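Local coordinates for staphylococcal nuclease domain-containing protein 1 (Drosophila melanogaster, PDB 2WAC) that cleaves both DNA and RNA as an endonuclease, associates with the RNA-induced silencing complex, and binds symmetrically dimethylated arginine peptides through its Tudor domain, at residues D56-Q61 with Y69-E74. Residues are numbered along the deposited sequence; the frame is centred on the assembly and turned at random.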
loop_
_atom_site.group_PDB
_atom_site.type_symbol
_atom_site.label_atom_id
_atom_site.label_comp_id
_atom_site.label_asym_id
_atom_site.label_seq_id
_atom_site.Cartn_x
_atom_site.Cartn_y
_atom_site.Cartn_z
ATOM N N ASP A 56 -9.345 -0.717 -17.981
ATOM C CA ASP A 56 -10.393 -1.724 -17.800
ATOM C C ASP A 56 -10.342 -2.375 -16.418
ATOM O O ASP A 56 -9.260 -2.680 -15.907
ATOM C CB ASP A 56 -10.286 -2.809 -18.880
ATOM C CG ASP A 56 -10.818 -2.358 -20.235
ATOM O OD1 ASP A 56 -11.219 -1.184 -20.380
ATOM O OD2 ASP A 56 -10.840 -3.193 -21.164
ATOM N N LEU A 57 -11.512 -2.568 -15.813
ATOM C CA LEU A 57 -11.624 -3.365 -14.593
ATOM C C LEU A 57 -11.923 -4.808 -14.990
ATOM O O LEU A 57 -12.913 -5.079 -15.673
ATOM C CB LEU A 57 -12.712 -2.813 -13.665
ATOM C CG LEU A 57 -12.873 -3.442 -12.274
ATOM C CD1 LEU A 57 -11.632 -3.248 -11.403
ATOM C CD2 LEU A 57 -14.102 -2.880 -11.577
ATOM N N VAL A 58 -11.058 -5.724 -14.565
ATOM C CA VAL A 58 -11.108 -7.113 -15.025
ATOM C C VAL A 58 -11.054 -8.132 -13.889
ATOM O O VAL A 58 -10.867 -7.782 -12.720
ATOM C CB VAL A 58 -9.943 -7.429 -16.015
ATOM C CG1 VAL A 58 -10.055 -6.590 -17.280
ATOM C CG2 VAL A 58 -8.580 -7.230 -15.351
ATOM N N ALA A 59 -11.236 -9.397 -14.255
ATOM C CA ALA A 59 -10.852 -10.509 -13.405
ATOM C C ALA A 59 -9.508 -11.013 -13.915
ATOM O O ALA A 59 -9.341 -11.258 -15.115
ATOM C CB ALA A 59 -11.892 -11.605 -13.453
ATOM N N ALA A 60 -8.548 -11.142 -13.007
ATOM C CA ALA A 60 -7.205 -11.589 -13.355
ATOM C C ALA A 60 -6.819 -12.815 -12.544
ATOM O O ALA A 60 -6.985 -12.836 -11.319
ATOM C CB ALA A 60 -6.199 -10.469 -13.132
ATOM N N GLN A 61 -6.307 -13.831 -13.235
ATOM C CA GLN A 61 -5.835 -15.052 -12.590
ATOM C C GLN A 61 -4.381 -14.875 -12.149
ATOM O O GLN A 61 -3.454 -14.965 -12.962
ATOM C CB GLN A 61 -5.988 -16.256 -13.526
ATOM C CG GLN A 61 -5.995 -17.611 -12.818
ATOM C CD GLN A 61 -5.943 -18.787 -13.783
ATOM O OE1 GLN A 61 -5.529 -18.646 -14.934
ATOM N NE2 GLN A 61 -6.361 -19.958 -13.313
ATOM N N TYR A 69 -8.871 -12.726 -9.146
ATOM C CA TYR A 69 -8.988 -11.519 -8.320
ATOM C C TYR A 69 -9.514 -10.339 -9.150
ATOM O O TYR A 69 -9.406 -10.341 -10.376
ATOM C CB TYR A 69 -7.622 -11.136 -7.729
ATOM C CG TYR A 69 -7.001 -12.147 -6.782
ATOM C CD1 TYR A 69 -6.434 -13.329 -7.260
ATOM C CD2 TYR A 69 -6.949 -11.903 -5.411
ATOM C CE1 TYR A 69 -5.860 -14.255 -6.395
ATOM C CE2 TYR A 69 -6.370 -12.821 -4.536
ATOM C CZ TYR A 69 -5.829 -13.995 -5.038
ATOM O OH TYR A 69 -5.254 -14.905 -4.180
ATOM N N ARG A 70 -10.080 -9.334 -8.481
ATOM C CA ARG A 70 -10.448 -8.082 -9.149
ATOM C C ARG A 70 -9.176 -7.298 -9.458
ATOM O O ARG A 70 -8.282 -7.199 -8.612
ATOM C CB ARG A 70 -11.385 -7.236 -8.281
ATOM C CG ARG A 70 -12.707 -7.895 -7.924
ATOM C CD ARG A 70 -13.765 -6.859 -7.568
ATOM N NE ARG A 70 -13.414 -6.050 -6.399
ATOM C CZ ARG A 70 -14.089 -4.978 -5.991
ATOM N NH1 ARG A 70 -15.162 -4.564 -6.656
ATOM N NH2 ARG A 70 -13.688 -4.313 -4.915
ATOM N N ALA A 71 -9.089 -6.751 -10.667
ATOM C CA ALA A 71 -7.873 -6.067 -11.098
ATOM C C ALA A 71 -8.148 -4.905 -12.043
ATOM O O ALA A 71 -9.099 -4.937 -12.820
ATOM C CB ALA A 71 -6.903 -7.060 -11.741
ATOM N N LYS A 72 -7.307 -3.879 -11.957
ATOM C CA LYS A 72 -7.361 -2.748 -12.873
ATOM C C LYS A 72 -6.210 -2.863 -13.861
ATOM O O LYS A 72 -5.059 -3.040 -13.461
ATOM C CB LYS A 72 -7.271 -1.433 -12.092
ATOM C CG LYS A 72 -7.213 -0.165 -12.939
ATOM C CD LYS A 72 -7.050 1.047 -12.038
ATOM C CE LYS A 72 -6.524 2.255 -12.789
ATOM N NZ LYS A 72 -6.252 3.388 -11.855
ATOM N N VAL A 73 -6.525 -2.783 -15.151
ATOM C CA VAL A 73 -5.498 -2.779 -16.183
ATOM C C VAL A 73 -4.878 -1.387 -16.261
ATOM O O VAL A 73 -5.558 -0.412 -16.588
ATOM C CB VAL A 73 -6.058 -3.202 -17.564
ATOM C CG1 VAL A 73 -4.973 -3.122 -18.620
ATOM C CG2 VAL A 73 -6.631 -4.612 -17.503
ATOM N N GLU A 74 -3.590 -1.299 -15.944
ATOM C CA GLU A 74 -2.887 -0.017 -15.945
ATOM C C GLU A 74 -2.128 0.260 -17.244
ATOM O O GLU A 74 -2.015 1.413 -17.664
ATOM C CB GLU A 74 -1.965 0.089 -14.732
ATOM C CG GLU A 74 -2.722 0.209 -13.410
ATOM C CD GLU A 74 -1.841 0.652 -12.267
ATOM O OE1 GLU A 74 -0.604 0.680 -12.447
ATOM O OE2 GLU A 74 -2.383 0.971 -11.188
#
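A71 O accepts the shortest bond of this strand pair, almost straight and 2.7 Å long, from V58 N; L57 CA adds a weak CA-H...O contact to the same oxygen. With L57 CG anti to the backbone N (chi1 -174°), the branch lies beside the carbonyl carbon, and CD1 packs against A71 O at 3.4 Å. The return bond, A71 N to V58 O, is more bent at 150°, its donor tilted from the carbonyl plane. A60 and Y69 form the next hydrogen-bonded pair, while V73 N gives D56 O a nearly straight bond of 2.8 Å.

On the face bearing V58, A60 and A71, A71 CB touches both A60 CB at 3.7 Å and V58 CG2 at 4.0 Å. V58 CG2 also meets V73 CG2 at 3.9 Å, the two side chains crossing at about a right angle; V83 and Y85 of strand 80-85 extend this apolar layer. R70 leaves the sheet on the face of A59; its guanidinium forms a salt bridge with D87 and donates to the carbonyls of F106, E109 and K110.

The bridges from L57-K72 to A60-Y69 follow one antiparallel register, but the N-to-C directions of segments 57-61 and 69-74 make 125°, well short of 180°, evidence of strong twist. This is a twisted beta hairpin of the SH3-like Tudor barrel, its second strand lying within the region involved in dimethylarginine binding.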